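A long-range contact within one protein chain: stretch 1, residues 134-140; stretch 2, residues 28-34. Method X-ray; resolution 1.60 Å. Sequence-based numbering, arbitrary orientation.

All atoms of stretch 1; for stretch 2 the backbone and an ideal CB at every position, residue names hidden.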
# COMPACT_ATOMS: atom_id res chain seq x y z
N ALA A 134 -11.05 3.52 17.16
CA ALA A 134 -11.43 4.78 16.51
C ALA A 134 -12.14 4.55 15.18
O ALA A 134 -13.04 5.29 14.86
CB ALA A 134 -10.23 5.72 16.36
N MET A 135 -11.71 3.55 14.39
CA MET A 135 -12.39 3.23 13.14
C MET A 135 -13.85 2.85 13.42
O MET A 135 -14.74 3.20 12.64
CB MET A 135 -11.66 2.10 12.37
CG MET A 135 -10.29 2.55 11.79
SD MET A 135 -9.48 1.13 10.91
CE MET A 135 -8.09 2.07 10.06
N CYS A 136 -14.06 2.07 14.49
CA CYS A 136 -15.42 1.67 14.87
C CYS A 136 -16.28 2.92 15.16
O CYS A 136 -17.39 3.10 14.58
CB CYS A 136 -15.40 0.75 16.10
SG CYS A 136 -14.88 -0.96 15.79
N GLU A 137 -15.77 3.77 16.05
CA GLU A 137 -16.47 5.02 16.39
C GLU A 137 -16.76 5.86 15.16
O GLU A 137 -17.81 6.49 15.05
CB GLU A 137 -15.67 5.83 17.39
CG GLU A 137 -15.37 5.10 18.69
CD GLU A 137 -14.73 6.01 19.73
OE1 GLU A 137 -14.91 7.25 19.64
OE2 GLU A 137 -14.03 5.50 20.64
N ARG A 138 -15.82 5.88 14.21
CA ARG A 138 -16.02 6.66 13.02
C ARG A 138 -17.05 6.05 12.05
O ARG A 138 -17.80 6.80 11.41
CB ARG A 138 -14.66 6.94 12.32
CG ARG A 138 -14.84 7.73 11.01
CD ARG A 138 -13.49 8.09 10.37
NE ARG A 138 -12.61 8.80 11.29
CZ ARG A 138 -12.67 10.12 11.45
NH1 ARG A 138 -13.60 10.82 10.78
NH2 ARG A 138 -11.82 10.74 12.28
N LEU A 139 -17.11 4.72 11.93
CA LEU A 139 -18.12 4.10 11.08
C LEU A 139 -19.52 4.47 11.64
O LEU A 139 -20.47 4.67 10.89
CB LEU A 139 -17.94 2.57 11.06
CG LEU A 139 -16.73 2.11 10.23
CD1 LEU A 139 -16.57 0.62 10.31
CD2 LEU A 139 -16.90 2.57 8.77
N ALA A 140 -19.59 4.58 12.96
CA ALA A 140 -20.85 4.87 13.67
C ALA A 140 -21.40 6.25 13.32
O ALA A 140 -22.61 6.43 13.11
CB ALA A 140 -20.63 4.78 15.17
N UNK A 28 -13.48 11.01 -0.33
CA UNK A 28 -13.83 9.73 0.26
C UNK A 28 -13.06 9.53 1.57
O UNK A 28 -11.83 9.40 1.53
CB UNK A 28 -13.54 8.59 -0.72
N UNK A 29 -13.73 9.43 2.72
CA UNK A 29 -12.99 9.14 3.95
C UNK A 29 -12.42 7.73 3.86
O UNK A 29 -13.14 6.81 3.42
CB UNK A 29 -13.88 9.29 5.18
N UNK A 30 -11.16 7.56 4.28
CA UNK A 30 -10.41 6.33 3.99
C UNK A 30 -9.77 5.75 5.23
O UNK A 30 -9.15 6.49 6.00
CB UNK A 30 -9.33 6.60 2.94
N UNK A 31 -9.94 4.44 5.42
CA UNK A 31 -9.32 3.67 6.52
C UNK A 31 -8.22 2.79 5.87
O UNK A 31 -8.51 2.03 4.89
CB UNK A 31 -10.35 2.82 7.27
N UNK A 32 -6.99 2.94 6.36
CA UNK A 32 -5.82 2.28 5.75
C UNK A 32 -5.20 1.30 6.75
O UNK A 32 -5.00 1.62 7.93
CB UNK A 32 -4.78 3.31 5.30
N UNK A 33 -4.86 0.11 6.25
CA UNK A 33 -4.24 -0.95 7.04
C UNK A 33 -2.89 -1.25 6.40
O UNK A 33 -2.84 -1.55 5.21
CB UNK A 33 -5.12 -2.20 7.11
N UNK A 34 -1.78 -1.07 7.14
CA UNK A 34 -0.46 -0.89 6.49
C UNK A 34 0.69 -1.37 7.37
O UNK A 34 0.52 -1.56 8.58
CB UNK A 34 -0.24 0.58 6.14

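Stretch 2 is an extended strand running nearly antiparallel to the helix of stretch 1, at 158° between their directions, so its side chains alternate and only some can meet the helix.

At position 28 the ideal CB has nothing of the helix within 5.5 Å. Stretch 1 therefore sets no preference, and almost any residue compatible with a strand would do. The deposited residue is Leu 28, which makes no contact with the helix.

Position 29 points its CA-to-CB bond toward the helix, and the ideal CB lies 5.3 Å from Arg 138 CD. The long arm of Arg 138 offers a positive charge at its end and methylenes along its length, so an acidic residue, a polar amide or a modest apolar group could all fit. Asp 29 takes the charged option. Its OD2 stands 4.2 Å from Arg 138 NH1, too far for a salt bridge, yet near enough for the opposite charges to attract; both carboxylate oxygens are hydrogen-bonded elsewhere in the structure.

Position 30 turns away from the helix, which leaves the choice open, with beta-branched residues well suited to its extended backbone. It is Thr 30, whose OG1 donates a hydrogen bond to Leu 28 O (3.1 Å), within the strand itself.

Position 31 faces the helix most directly: its ideal CB is 3.7 Å from Met 135 CE. Around it lie the Met 135 side chain, the end of Leu 139 and the aliphatic part of Arg 138. A medium-sized apolar residue is called for; leucine, isoleucine, valine or methionine would be reasonable. Leu 31 has a branched end that spans two neighbours, CD1 lying 4.3 Å from Leu 139 CD2 and CD2 4.5 Å from Arg 138 CD.

Position 32 points away, and no atom of the helix comes within 5.5 Å of its ideal CB, so any strand-compatible side chain, apolar or polar, would suit. It is Leu 32, which touches the helix through its backbone, O lying 3.8 Å from Met 135 CE.

Position 33 starts sideways, with no helix atom within 5.5 Å of its ideal CB. A short side chain would stop well short, whereas a long apolar or aromatic one could reach the thioether of Met 135. Phe 33, with chi1 in m, brings its ring there: CZ is 3.5 Å from Met 135 SD, while Met 135 CE sits over one face, 4.3 Å from the ring centroid, in a CH-pi contact.

Position 34 is out of reach, so any residue would do. It is Thr 34, its hydroxyl hydrogen-bonded elsewhere in the structure.

Stretch 2, residues 28-34: LDTLLFT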
# COMPACT_ATOMS: atom_id res chain seq x y z
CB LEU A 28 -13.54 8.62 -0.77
CG LEU A 28 -13.90 7.17 -0.33
CD1 LEU A 28 -15.40 6.98 -0.06
CD2 LEU A 28 -13.41 6.14 -1.33
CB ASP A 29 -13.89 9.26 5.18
CG ASP A 29 -13.99 10.69 5.69
OD1 ASP A 29 -13.41 11.59 5.03
OD2 ASP A 29 -14.62 10.92 6.75
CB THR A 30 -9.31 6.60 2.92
OG1 THR A 30 -9.92 7.00 1.68
CG2 THR A 30 -8.46 5.35 2.67
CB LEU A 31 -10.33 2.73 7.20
CG LEU A 31 -11.66 3.42 7.51
CD1 LEU A 31 -12.66 2.37 8.09
CD2 LEU A 31 -11.47 4.56 8.46
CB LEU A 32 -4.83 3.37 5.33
CG LEU A 32 -3.56 2.94 4.63
CD1 LEU A 32 -3.92 2.29 3.27
CD2 LEU A 32 -2.61 4.17 4.33
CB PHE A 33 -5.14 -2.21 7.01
CG PHE A 33 -6.51 -1.94 7.52
CD1 PHE A 33 -6.84 -2.25 8.85
CD2 PHE A 33 -7.47 -1.40 6.68
CE1 PHE A 33 -8.15 -1.94 9.33
CE2 PHE A 33 -8.77 -1.09 7.16
CZ PHE A 33 -9.07 -1.41 8.51
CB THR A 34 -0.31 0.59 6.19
OG1 THR A 34 0.95 0.89 5.59
CG2 THR A 34 -0.45 1.42 7.45
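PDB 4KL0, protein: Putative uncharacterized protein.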